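Local coordinates for membrane-associated lipoprotein (Ureaplasma parvum, PDB 3K63) that is of unknown function but, as a membrane-associated lipoprotein represented here by its Lipoprotein_17 domain, is probably anchored to the cell membrane, at residues I11-T16 with L98-F103; P34-K39 with V110-T115; E55-I60 with M84-K89; I61-P66 with G77-S82. All coordinates share one frame; numbering follows the deposited sequence.

Overall arrangement
The four contacts lie along one small domain built round the antiparallel sheet 56-64, 79-87, 93-100. Contacts 3 and 4 join the same two strands, 56-64 and 79-87, with centres about 18 Å apart. Contact 4 is nested inside contact 3 along the chain. Contact 1 sets the loop before strand 17-21 against strand 93-100, the third strand, and its centre is about 10 Å from that of contact 4. Contact 2 ties helix 34-40 to the chain after the sheet. Its centre is about 30 Å from that of contact 3, on the opposite side of the chain's centre. Segments of contacts 1 and 2 alternate along the chain, and F103 packs on I37 and P34.

Contact 1. Residues I11-T16 with L98-F103; sequences IRLKDT and LEVSGF
L13 and V100 make the close part of this contact. CD2 of L13 lies 3.8 Å from CG2 of V100, and the two side chains cross at about a right angle. The L13 side chain starts with CG anti to the backbone N (chi1 -163°). Its CB points toward the strand end. The same CD2 is 4.4 Å from CZ of F103, whose ring it meets obliquely. L13 therefore bridges strand 93-100 and the turn that follows it. The F103 ring is also met at its edge, in plane, by the carbonyl O of V100. F19 of strand 17-21 touches both L13 and F103 and extends this apolar group.

The other side is looser. CD1 of L98 is 4.2 Å from the carbonyl O of I11. It is 4.3 Å from NH1 of R12, oblique to the guanidinium. That guanidinium has its polar partner in its own loop, where NH2 bonds to the carbonyl O of N9. K14 is exposed. The bend at chi3 (-85°) sets its CE. NZ lies 4.0 Å from the carbonyl O of S101, too far to count as a bond.

The loop holds its own shape. The carbonyl O of R12 accepts from the backbone N of both D15 and T16. The backbone N of R12 gives a bond of 3.3 Å to OG1 of T16.

The two segments thus meet by apolar packing at L13, V100 and F103. The guanidinium of R12 is bonded within its own loop, which suggests that shape and burial of carbon atoms join this loop to the sheet.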
loop_
_atom_site.group_PDB
_atom_site.type_symbol
_atom_site.label_atom_id
_atom_site.label_comp_id
_atom_site.label_asym_id
_atom_site.label_seq_id
_atom_site.Cartn_x
_atom_site.Cartn_y
_atom_site.Cartn_z
ATOM N N ILE A 11 -5.630 -6.880 9.716
ATOM C CA ILE A 11 -5.564 -5.717 8.851
ATOM C C ILE A 11 -5.355 -6.184 7.419
ATOM O O ILE A 11 -4.390 -6.881 7.123
ATOM C CB ILE A 11 -4.416 -4.781 9.267
ATOM C CG1 ILE A 11 -4.617 -4.335 10.722
ATOM C CG2 ILE A 11 -4.363 -3.594 8.332
ATOM C CD1 ILE A 11 -3.598 -3.333 11.228
ATOM N N ARG A 12 -6.279 -5.815 6.541
ATOM C CA ARG A 12 -6.209 -6.203 5.140
ATOM C C ARG A 12 -6.828 -5.109 4.282
ATOM O O ARG A 12 -7.893 -4.579 4.598
ATOM C CB ARG A 12 -6.929 -7.535 4.935
ATOM C CG ARG A 12 -5.981 -8.708 4.699
ATOM C CD ARG A 12 -6.422 -9.962 5.440
ATOM N NE ARG A 12 -5.852 -10.053 6.785
ATOM C CZ ARG A 12 -4.566 -10.281 7.048
ATOM N NH1 ARG A 12 -3.704 -10.439 6.053
ATOM N NH2 ARG A 12 -4.141 -10.365 8.307
ATOM N N LEU A 13 -6.139 -4.760 3.201
ATOM C CA LEU A 13 -6.597 -3.707 2.312
ATOM C C LEU A 13 -7.965 -4.041 1.738
ATOM O O LEU A 13 -8.324 -5.207 1.590
ATOM C CB LEU A 13 -5.584 -3.504 1.184
ATOM C CG LEU A 13 -5.660 -2.203 0.383
ATOM C CD1 LEU A 13 -5.456 -1.003 1.296
ATOM C CD2 LEU A 13 -4.598 -2.230 -0.703
ATOM N N LYS A 14 -8.733 -3.005 1.428
ATOM C CA LYS A 14 -10.063 -3.169 0.872
ATOM C C LYS A 14 -11.069 -3.707 1.896
ATOM O O LYS A 14 -12.271 -3.772 1.627
ATOM C CB LYS A 14 -9.999 -4.063 -0.375
ATOM C CG LYS A 14 -9.787 -3.263 -1.667
ATOM C CD LYS A 14 -9.537 -4.127 -2.903
ATOM C CE LYS A 14 -8.068 -4.508 -3.038
ATOM N NZ LYS A 14 -7.801 -5.304 -4.274
ATOM N N ASP A 15 -10.576 -4.080 3.073
ATOM C CA ASP A 15 -11.432 -4.584 4.140
ATOM C C ASP A 15 -11.382 -3.572 5.281
ATOM O O ASP A 15 -12.280 -2.732 5.429
ATOM C CB ASP A 15 -10.929 -5.950 4.626
ATOM C CG ASP A 15 -11.742 -6.497 5.796
ATOM O OD1 ASP A 15 -12.910 -6.081 5.965
ATOM O OD2 ASP A 15 -11.215 -7.359 6.538
ATOM N N THR A 16 -10.308 -3.652 6.066
ATOM C CA THR A 16 -10.093 -2.756 7.194
ATOM C C THR A 16 -9.915 -1.315 6.753
ATOM O O THR A 16 -10.391 -0.397 7.419
ATOM C CB THR A 16 -8.850 -3.136 7.977
ATOM O OG1 THR A 16 -8.832 -4.555 8.179
ATOM C CG2 THR A 16 -8.848 -2.419 9.329
ATOM N N LEU A 98 3.038 -5.307 4.816
ATOM C CA LEU A 98 1.924 -6.100 4.301
ATOM C C LEU A 98 1.983 -6.135 2.779
ATOM O O LEU A 98 2.001 -5.089 2.135
ATOM C CB LEU A 98 0.594 -5.482 4.749
ATOM C CG LEU A 98 -0.704 -5.935 4.082
ATOM C CD1 LEU A 98 -1.090 -7.302 4.569
ATOM C CD2 LEU A 98 -1.798 -4.956 4.414
ATOM N N GLU A 99 1.999 -7.327 2.197
ATOM C CA GLU A 99 2.070 -7.436 0.747
ATOM C C GLU A 99 0.695 -7.514 0.093
ATOM O O GLU A 99 -0.058 -8.444 0.363
ATOM C CB GLU A 99 2.889 -8.665 0.370
ATOM C CG GLU A 99 3.158 -8.799 -1.111
ATOM C CD GLU A 99 4.286 -9.767 -1.391
ATOM O OE1 GLU A 99 5.383 -9.575 -0.816
ATOM O OE2 GLU A 99 4.073 -10.711 -2.182
ATOM N N VAL A 100 0.358 -6.552 -0.768
ATOM C CA VAL A 100 -0.945 -6.587 -1.419
ATOM C C VAL A 100 -0.853 -6.567 -2.935
ATOM O O VAL A 100 0.029 -5.933 -3.518
ATOM C CB VAL A 100 -1.836 -5.428 -0.973
ATOM C CG1 VAL A 100 -1.693 -5.232 0.514
ATOM C CG2 VAL A 100 -1.480 -4.177 -1.721
ATOM N N SER A 101 -1.785 -7.268 -3.567
ATOM C CA SER A 101 -1.835 -7.360 -5.014
ATOM C C SER A 101 -3.135 -6.755 -5.521
ATOM O O SER A 101 -3.915 -6.205 -4.742
ATOM C CB SER A 101 -1.751 -8.820 -5.428
ATOM O OG SER A 101 -2.768 -9.547 -4.773
ATOM N N GLY A 102 -3.364 -6.846 -6.828
ATOM C CA GLY A 102 -4.586 -6.301 -7.387
ATOM C C GLY A 102 -4.383 -4.960 -8.065
ATOM O O GLY A 102 -5.354 -4.285 -8.443
ATOM N N PHE A 103 -3.127 -4.541 -8.177
ATOM C CA PHE A 103 -2.828 -3.278 -8.830
ATOM C C PHE A 103 -2.658 -3.580 -10.313
ATOM O O PHE A 103 -2.501 -4.738 -10.708
ATOM C CB PHE A 103 -1.542 -2.689 -8.264
ATOM C CG PHE A 103 -1.647 -2.282 -6.827
ATOM C CD1 PHE A 103 -2.295 -1.104 -6.467
ATOM C CD2 PHE A 103 -1.130 -3.098 -5.823
ATOM C CE1 PHE A 103 -2.429 -0.746 -5.126
ATOM C CE2 PHE A 103 -1.262 -2.743 -4.479
ATOM C CZ PHE A 103 -1.912 -1.568 -4.131
#

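Contact 2. Residues P34-K39 with V110-T115; sequences PSQIYK and VDENGT
E112 lies against Q36 and S35 and is the main residue of this contact. Its CG sits between the backbone N and the carbonyl carbon (chi1 70°). The chain then bends at chi2 (-87°), which places CD 3.5 Å from CG of Q36. The two side chains slide past each other in opposite directions. The amide and carboxylate planes are 45° apart. Q36 thus offers its carbon chain to E112, while its OE1 takes a bond from the backbone N of L33.

S35 holds the carboxylate. Its OG donates to OE1 of E112 at 2.8 Å, on the syn lone pair. The same OG is 3.5 Å from CB of D111 and also bonds with ND2 of N74.

D111 organises the turn that presents E112. Its OD1 accepts from the backbone N of N113 at 3.0 Å, an Asx turn, and from the backbone N of T115 at 2.8 Å. The two donors come from opposite faces of the carboxylate plane. A type I beta turn runs from D111 to G114. OD2 of D111 makes a long salt bridge to NZ of K39, at 4.0 Å.

On helix 34-40, S35 and K39 thus point toward the late loop, and Q36 lies alongside E112. P34 and I37 pack on L79 of strand 79-87, and P34 and D111 both touch N74 of helix 70-76.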
loop_
_atom_site.group_PDB
_atom_site.type_symbol
_atom_site.label_atom_id
_atom_site.label_comp_id
_atom_site.label_asym_id
_atom_site.label_seq_id
_atom_site.Cartn_x
_atom_site.Cartn_y
_atom_site.Cartn_z
ATOM N N PRO A 34 2.170 -0.554 -9.981
ATOM C CA PRO A 34 2.875 -0.345 -8.721
ATOM C C PRO A 34 3.882 0.790 -8.831
ATOM O O PRO A 34 3.999 1.598 -7.909
ATOM C CB PRO A 34 3.529 -1.693 -8.467
ATOM C CG PRO A 34 2.441 -2.635 -8.923
ATOM C CD PRO A 34 1.936 -1.989 -10.221
ATOM N N SER A 35 4.583 0.876 -9.963
ATOM C CA SER A 35 5.592 1.917 -10.159
ATOM C C SER A 35 5.018 3.325 -10.078
ATOM O O SER A 35 5.670 4.218 -9.554
ATOM C CB SER A 35 6.338 1.704 -11.486
ATOM O OG SER A 35 5.466 1.774 -12.601
ATOM N N GLN A 36 3.807 3.529 -10.586
ATOM C CA GLN A 36 3.167 4.844 -10.515
ATOM C C GLN A 36 2.940 5.245 -9.049
ATOM O O GLN A 36 3.200 6.381 -8.654
ATOM C CB GLN A 36 1.811 4.833 -11.235
ATOM C CG GLN A 36 1.872 4.619 -12.744
ATOM C CD GLN A 36 0.497 4.457 -13.343
ATOM O OE1 GLN A 36 -0.101 3.372 -13.296
ATOM N NE2 GLN A 36 -0.031 5.547 -13.886
ATOM N N ILE A 37 2.450 4.305 -8.246
ATOM C CA ILE A 37 2.183 4.573 -6.836
ATOM C C ILE A 37 3.476 4.873 -6.071
ATOM O O ILE A 37 3.545 5.808 -5.276
ATOM C CB ILE A 37 1.433 3.374 -6.190
ATOM C CG1 ILE A 37 0.013 3.293 -6.773
ATOM C CG2 ILE A 37 1.397 3.530 -4.664
ATOM C CD1 ILE A 37 -0.752 2.010 -6.435
ATOM N N TYR A 38 4.500 4.072 -6.334
ATOM C CA TYR A 38 5.804 4.221 -5.704
ATOM C C TYR A 38 6.451 5.594 -5.981
ATOM O O TYR A 38 7.141 6.148 -5.133
ATOM C CB TYR A 38 6.717 3.123 -6.229
ATOM C CG TYR A 38 8.153 3.199 -5.754
ATOM C CD1 TYR A 38 8.548 2.586 -4.572
ATOM C CD2 TYR A 38 9.114 3.866 -6.500
ATOM C CE1 TYR A 38 9.874 2.634 -4.147
ATOM C CE2 TYR A 38 10.431 3.923 -6.090
ATOM C CZ TYR A 38 10.813 3.306 -4.912
ATOM O OH TYR A 38 12.130 3.361 -4.484
ATOM N N LYS A 39 6.218 6.135 -7.175
ATOM C CA LYS A 39 6.804 7.412 -7.576
ATOM C C LYS A 39 5.940 8.631 -7.287
ATOM O O LYS A 39 6.352 9.771 -7.532
ATOM C CB LYS A 39 7.137 7.369 -9.076
ATOM C CG LYS A 39 8.258 6.409 -9.395
ATOM C CD LYS A 39 8.598 6.337 -10.863
ATOM C CE LYS A 39 9.941 5.603 -11.025
ATOM N NZ LYS A 39 10.446 5.476 -12.435
ATOM N N VAL A 110 6.945 -3.226 -17.969
ATOM C CA VAL A 110 7.273 -1.889 -18.453
ATOM C C VAL A 110 6.459 -0.875 -17.645
ATOM O O VAL A 110 5.317 -1.154 -17.307
ATOM C CB VAL A 110 6.957 -1.772 -19.973
ATOM C CG1 VAL A 110 5.571 -2.318 -20.245
ATOM C CG2 VAL A 110 7.062 -0.326 -20.435
ATOM N N ASP A 111 7.034 0.286 -17.324
ATOM C CA ASP A 111 6.311 1.288 -16.534
ATOM C C ASP A 111 5.536 2.318 -17.359
ATOM O O ASP A 111 5.603 2.323 -18.589
ATOM C CB ASP A 111 7.261 2.015 -15.566
ATOM C CG ASP A 111 8.255 2.921 -16.280
ATOM O OD1 ASP A 111 8.144 3.088 -17.516
ATOM O OD2 ASP A 111 9.150 3.479 -15.597
ATOM N N GLU A 112 4.822 3.194 -16.651
ATOM C CA GLU A 112 3.988 4.234 -17.254
ATOM C C GLU A 112 4.715 5.164 -18.229
ATOM O O GLU A 112 4.079 5.920 -18.964
ATOM C CB GLU A 112 3.332 5.082 -16.158
ATOM C CG GLU A 112 4.324 5.957 -15.408
ATOM C CD GLU A 112 4.966 5.235 -14.238
ATOM O OE1 GLU A 112 5.093 3.993 -14.294
ATOM O OE2 GLU A 112 5.354 5.910 -13.262
ATOM N N ASN A 113 6.041 5.135 -18.216
ATOM C CA ASN A 113 6.816 5.986 -19.104
ATOM C C ASN A 113 7.557 5.146 -20.137
ATOM O O ASN A 113 8.583 5.557 -20.671
ATOM C CB ASN A 113 7.774 6.861 -18.275
ATOM C CG ASN A 113 7.065 8.055 -17.650
ATOM O OD1 ASN A 113 7.325 8.435 -16.506
ATOM N ND2 ASN A 113 6.161 8.660 -18.421
ATOM N N GLY A 114 7.029 3.955 -20.399
ATOM C CA GLY A 114 7.626 3.065 -21.381
ATOM C C GLY A 114 8.918 2.338 -21.059
ATOM O O GLY A 114 9.398 1.564 -21.874
ATOM N N THR A 115 9.501 2.580 -19.893
ATOM C CA THR A 115 10.754 1.909 -19.540
ATOM C C THR A 115 10.611 0.385 -19.449
ATOM O O THR A 115 9.626 -0.109 -18.915
ATOM C CB THR A 115 11.293 2.427 -18.204
ATOM O OG1 THR A 115 11.523 3.834 -18.306
ATOM C CG2 THR A 115 12.596 1.729 -17.834
#

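Contact 3. Residues E55-I60 with M84-K89; sequences ELDIKI and MLTDKK
K59 and M84 are a hydrogen-bonded pair in the antiparallel sheet, where strand 56-64 runs beside strand 79-87. D57 and T86 form another such pair. L56 with D87 and I58 with L85 are non-hydrogen-bonded pairs. The backbone N of T86 donates to the carbonyl O of D57 at 2.9 Å.

The K59 side chain can be followed outward. CB is 3.9 Å from CE of the selenomethionine M84 and is also near the carbonyl O of M84. CG comes closer to that CE, at 3.7 Å, and the two side chains lie side by side, pointing the same way. Chi2 (-60°) then turns CD, and chi4 (-56°) sets NZ, which reaches OD2 of D57 at 2.8 Å. This is a salt bridge on the syn lone pair, within one strand.

On the other face, CD1 of L56 meets CB of L85 at 3.8 Å, while CD2 of L85 lies beside CG1 of I58.

At the strand end K88 sends its backbone N to the carbonyl O of E55, and its NZ bonds to the carbonyl O of Q53. On the K59 face one water lies within bonding distance of OD2 of D57 (2.9 Å), the carbonyl O of M84 (3.0 Å) and OG1 of T86 (2.8 Å).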
loop_
_atom_site.group_PDB
_atom_site.type_symbol
_atom_site.label_atom_id
_atom_site.label_comp_id
_atom_site.label_asym_id
_atom_site.label_seq_id
_atom_site.Cartn_x
_atom_site.Cartn_y
_atom_site.Cartn_z
ATOM N N GLU A 55 -9.930 1.641 18.181
ATOM C CA GLU A 55 -8.763 0.956 18.728
ATOM C C GLU A 55 -7.420 1.124 18.018
ATOM O O GLU A 55 -6.376 1.073 18.661
ATOM C CB GLU A 55 -9.025 -0.549 18.801
ATOM C CG GLU A 55 -10.372 -0.967 19.349
ATOM C CD GLU A 55 -11.449 -1.045 18.273
ATOM O OE1 GLU A 55 -11.764 -0.015 17.629
ATOM O OE2 GLU A 55 -11.986 -2.152 18.070
ATOM N N LEU A 56 -7.449 1.333 16.705
ATOM C CA LEU A 56 -6.224 1.398 15.914
ATOM C C LEU A 56 -6.049 2.553 14.934
ATOM O O LEU A 56 -7.027 3.131 14.447
ATOM C CB LEU A 56 -6.125 0.074 15.156
ATOM C CG LEU A 56 -5.336 -0.110 13.875
ATOM C CD1 LEU A 56 -3.968 -0.583 14.264
ATOM C CD2 LEU A 56 -6.023 -1.125 12.978
ATOM N N ASP A 57 -4.794 2.914 14.675
ATOM C CA ASP A 57 -4.524 3.936 13.671
ATOM C C ASP A 57 -3.613 3.273 12.658
ATOM O O ASP A 57 -2.583 2.689 13.014
ATOM C CB ASP A 57 -3.804 5.163 14.195
ATOM C CG ASP A 57 -3.587 6.194 13.087
ATOM O OD1 ASP A 57 -4.587 6.503 12.399
ATOM O OD2 ASP A 57 -2.447 6.690 12.889
ATOM N N ILE A 58 -4.003 3.359 11.393
ATOM C CA ILE A 58 -3.240 2.762 10.308
ATOM C C ILE A 58 -2.683 3.815 9.370
ATOM O O ILE A 58 -3.441 4.596 8.789
ATOM C CB ILE A 58 -4.107 1.867 9.438
ATOM C CG1 ILE A 58 -4.677 0.686 10.229
ATOM C CG2 ILE A 58 -3.284 1.395 8.263
ATOM C CD1 ILE A 58 -5.652 -0.176 9.394
ATOM N N LYS A 59 -1.365 3.810 9.200
ATOM C CA LYS A 59 -0.692 4.738 8.289
ATOM C C LYS A 59 0.184 3.946 7.345
ATOM O O LYS A 59 0.806 2.963 7.744
ATOM C CB LYS A 59 0.228 5.688 9.038
ATOM C CG LYS A 59 -0.441 6.833 9.798
ATOM C CD LYS A 59 -1.246 7.751 8.886
ATOM C CE LYS A 59 -1.703 9.001 9.646
ATOM N NZ LYS A 59 -2.493 8.706 10.880
ATOM N N ILE A 60 0.228 4.342 6.083
ATOM C CA ILE A 60 1.119 3.669 5.151
ATOM C C ILE A 60 2.277 4.663 5.103
ATOM O O ILE A 60 2.119 5.781 4.629
ATOM C CB ILE A 60 0.496 3.548 3.766
ATOM C CG1 ILE A 60 -0.637 2.522 3.813
ATOM C CG2 ILE A 60 1.565 3.172 2.742
ATOM C CD1 ILE A 60 -1.517 2.488 2.540
HETATM N N MSE A 84 2.409 1.684 9.736
HETATM C CA MSE A 84 2.682 2.115 11.092
HETATM C C MSE A 84 1.335 1.937 11.776
HETATM O O MSE A 84 0.341 2.533 11.363
HETATM C CB MSE A 84 3.100 3.575 11.150
HETATM C CG MSE A 84 3.416 4.031 12.547
HETATM SE SE MSE A 84 4.127 5.810 12.665
HETATM C CE MSE A 84 2.537 6.737 12.049
ATOM N N LEU A 85 1.293 1.093 12.798
ATOM C CA LEU A 85 0.051 0.826 13.521
ATOM C C LEU A 85 0.131 1.352 14.947
ATOM O O LEU A 85 0.991 0.925 15.725
ATOM C CB LEU A 85 -0.221 -0.682 13.532
ATOM C CG LEU A 85 -0.152 -1.367 12.163
ATOM C CD1 LEU A 85 -0.229 -2.872 12.320
ATOM C CD2 LEU A 85 -1.280 -0.865 11.292
ATOM N N THR A 86 -0.753 2.285 15.289
ATOM C CA THR A 86 -0.751 2.828 16.643
ATOM C C THR A 86 -1.869 2.234 17.487
ATOM O O THR A 86 -3.034 2.236 17.097
ATOM C CB THR A 86 -0.904 4.346 16.647
ATOM O OG1 THR A 86 0.157 4.942 15.896
ATOM C CG2 THR A 86 -0.851 4.873 18.063
ATOM N N ASP A 87 -1.491 1.704 18.640
ATOM C CA ASP A 87 -2.431 1.097 19.565
ATOM C C ASP A 87 -2.983 2.287 20.338
ATOM O O ASP A 87 -2.279 2.890 21.150
ATOM C CB ASP A 87 -1.675 0.159 20.511
ATOM C CG ASP A 87 -2.592 -0.584 21.462
ATOM O OD1 ASP A 87 -3.671 -0.036 21.781
ATOM O OD2 ASP A 87 -2.220 -1.706 21.899
ATOM N N LYS A 88 -4.236 2.637 20.083
ATOM C CA LYS A 88 -4.841 3.780 20.740
ATOM C C LYS A 88 -5.081 3.682 22.240
ATOM O O LYS A 88 -5.378 4.689 22.879
ATOM C CB LYS A 88 -6.134 4.154 20.010
ATOM C CG LYS A 88 -5.872 4.782 18.658
ATOM C CD LYS A 88 -7.146 5.251 17.975
ATOM C CE LYS A 88 -6.832 6.072 16.726
ATOM N NZ LYS A 88 -8.075 6.402 15.965
ATOM N N LYS A 89 -4.956 2.490 22.811
ATOM C CA LYS A 89 -5.157 2.351 24.254
ATOM C C LYS A 89 -3.888 2.832 24.959
ATOM O O LYS A 89 -3.886 3.872 25.619
ATOM C CB LYS A 89 -5.448 0.889 24.628
ATOM C CG LYS A 89 -5.588 0.640 26.127
ATOM C CD LYS A 89 -5.964 -0.808 26.458
ATOM C CE LYS A 89 -6.223 -0.973 27.967
ATOM N NZ LYS A 89 -6.617 -2.361 28.389
HETATM O O HOH W 1 -0.176 4.847 13.139
#

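Contact 4. Residues I61-P66 with G77-S82; sequences INFLYP and GTLKLS
I61 and N62 lie together opposite the single residue S82, a classic beta bulge. The backbone N of I61 bonds to the carbonyl O of S82 at 2.9 Å. The backbone N of N62 reaches the same oxygen weakly, at 3.5 Å. CG1 of I61 lies between its backbone N and carbonyl carbon (chi1 67°) and also packs against S82. In return, the backbone N of S82 donates to the carbonyl O of N62. A water donates to OD1 of N62 and is bonded to OG of S82, while ND2 of N62 bonds to OH of Y41.

Beyond the bulge the pairing is regular. L64 and K80 exchange two backbone bonds, and the one from the N of K80 to the O of L64 is 2.7 Å long. On the face of F63 and L81 the packing is apolar. CE1 of F63 is 3.7 Å from CG of L81, with the two side chains side by side. CD1 of F63 is 4.0 Å from CD1 of L79. F19 and Y41 also meet the F63 ring.

On the far end, K80 starts with CG anti to the backbone N (chi1 -173°) and bends at chi3 (-72°). Its NZ gives a bond of 3.1 Å to the carbonyl O of P66, in plane and on a lone pair. CG of P66 touches CG2 of T78 at 3.5 Å.

Helix 70-76 lies in the connection between the two segments. This is an antiparallel strand pair with a classic bulge, in the three-stranded sheet of the Lipoprotein_17 domain.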
loop_
_atom_site.group_PDB
_atom_site.type_symbol
_atom_site.label_atom_id
_atom_site.label_comp_id
_atom_site.label_asym_id
_atom_site.label_seq_id
_atom_site.Cartn_x
_atom_site.Cartn_y
_atom_site.Cartn_z
ATOM N N ILE A 61 3.439 4.291 5.612
ATOM C CA ILE A 61 4.548 5.237 5.597
ATOM C C ILE A 61 5.450 5.093 4.356
ATOM O O ILE A 61 6.134 6.055 3.974
ATOM C CB ILE A 61 5.365 5.143 6.928
ATOM C CG1 ILE A 61 6.090 3.802 7.038
ATOM C CG2 ILE A 61 4.424 5.296 8.107
ATOM C CD1 ILE A 61 6.919 3.665 8.353
ATOM N N ASN A 62 5.415 3.912 3.723
ATOM C CA ASN A 62 6.210 3.643 2.510
ATOM C C ASN A 62 5.612 2.571 1.626
ATOM O O ASN A 62 4.991 1.633 2.113
ATOM C CB ASN A 62 7.631 3.183 2.840
ATOM C CG ASN A 62 8.452 4.261 3.501
ATOM O OD1 ASN A 62 8.645 4.246 4.718
ATOM N ND2 ASN A 62 8.926 5.223 2.710
ATOM N N PHE A 63 5.782 2.729 0.322
ATOM C CA PHE A 63 5.334 1.732 -0.631
ATOM C C PHE A 63 6.666 1.177 -1.164
ATOM O O PHE A 63 7.560 1.933 -1.555
ATOM C CB PHE A 63 4.547 2.380 -1.763
ATOM C CG PHE A 63 3.112 2.688 -1.422
ATOM C CD1 PHE A 63 2.169 1.674 -1.339
ATOM C CD2 PHE A 63 2.701 3.999 -1.193
ATOM C CE1 PHE A 63 0.842 1.965 -1.038
ATOM C CE2 PHE A 63 1.385 4.289 -0.894
ATOM C CZ PHE A 63 0.457 3.274 -0.813
ATOM N N LEU A 64 6.807 -0.140 -1.168
ATOM C CA LEU A 64 8.033 -0.752 -1.652
ATOM C C LEU A 64 7.729 -1.864 -2.630
ATOM O O LEU A 64 6.682 -2.497 -2.544
ATOM C CB LEU A 64 8.815 -1.324 -0.483
ATOM C CG LEU A 64 9.275 -0.355 0.606
ATOM C CD1 LEU A 64 9.768 -1.132 1.827
ATOM C CD2 LEU A 64 10.355 0.557 0.050
ATOM N N TYR A 65 8.642 -2.097 -3.565
ATOM C CA TYR A 65 8.476 -3.172 -4.537
ATOM C C TYR A 65 8.795 -4.430 -3.747
ATOM O O TYR A 65 9.759 -4.462 -2.970
ATOM C CB TYR A 65 9.467 -3.018 -5.685
ATOM C CG TYR A 65 9.231 -1.769 -6.509
ATOM C CD1 TYR A 65 7.954 -1.455 -6.993
ATOM C CD2 TYR A 65 10.280 -0.908 -6.836
ATOM C CE1 TYR A 65 7.729 -0.319 -7.785
ATOM C CE2 TYR A 65 10.055 0.231 -7.629
ATOM C CZ TYR A 65 8.779 0.508 -8.101
ATOM O OH TYR A 65 8.560 1.580 -8.934
ATOM N N PRO A 66 7.999 -5.486 -3.920
ATOM C CA PRO A 66 8.281 -6.707 -3.165
ATOM C C PRO A 66 9.717 -7.195 -3.298
ATOM O O PRO A 66 10.338 -7.581 -2.302
ATOM C CB PRO A 66 7.268 -7.691 -3.725
ATOM C CG PRO A 66 6.096 -6.777 -4.062
ATOM C CD PRO A 66 6.810 -5.656 -4.768
ATOM N N GLY A 77 1.569 -6.829 -10.404
ATOM C CA GLY A 77 0.628 -5.831 -9.918
ATOM C C GLY A 77 0.587 -5.884 -8.398
ATOM O O GLY A 77 -0.477 -5.804 -7.772
ATOM N N THR A 78 1.779 -5.992 -7.817
ATOM C CA THR A 78 1.962 -6.094 -6.379
ATOM C C THR A 78 2.804 -4.991 -5.731
ATOM O O THR A 78 3.645 -4.375 -6.380
ATOM C CB THR A 78 2.604 -7.432 -6.068
ATOM O OG1 THR A 78 1.812 -8.479 -6.642
ATOM C CG2 THR A 78 2.730 -7.635 -4.572
ATOM N N LEU A 79 2.557 -4.744 -4.448
ATOM C CA LEU A 79 3.294 -3.738 -3.693
ATOM C C LEU A 79 3.436 -4.231 -2.267
ATOM O O LEU A 79 2.647 -5.055 -1.795
ATOM C CB LEU A 79 2.556 -2.397 -3.679
ATOM C CG LEU A 79 2.659 -1.432 -4.861
ATOM C CD1 LEU A 79 1.556 -0.391 -4.720
ATOM C CD2 LEU A 79 4.021 -0.765 -4.912
ATOM N N LYS A 80 4.460 -3.740 -1.588
ATOM C CA LYS A 80 4.718 -4.098 -0.209
ATOM C C LYS A 80 4.414 -2.807 0.541
ATOM O O LYS A 80 5.089 -1.790 0.362
ATOM C CB LYS A 80 6.189 -4.487 -0.072
ATOM C CG LYS A 80 6.579 -5.048 1.290
ATOM C CD LYS A 80 8.021 -5.612 1.364
ATOM C CE LYS A 80 8.139 -6.933 0.605
ATOM N NZ LYS A 80 9.501 -7.553 0.700
ATOM N N LEU A 81 3.366 -2.834 1.351
ATOM C CA LEU A 81 2.967 -1.665 2.125
ATOM C C LEU A 81 3.625 -1.638 3.499
ATOM O O LEU A 81 3.406 -2.521 4.332
ATOM C CB LEU A 81 1.455 -1.643 2.306
ATOM C CG LEU A 81 0.619 -0.911 1.264
ATOM C CD1 LEU A 81 0.754 -1.602 -0.073
ATOM C CD2 LEU A 81 -0.849 -0.873 1.722
ATOM N N SER A 82 4.436 -0.624 3.743
ATOM C CA SER A 82 5.098 -0.508 5.026
ATOM C C SER A 82 4.116 0.284 5.889
ATOM O O SER A 82 3.836 1.448 5.601
ATOM C CB SER A 82 6.415 0.241 4.856
ATOM O OG SER A 82 7.155 0.279 6.058
HETATM O O HOH W 2 9.523 1.693 6.267
#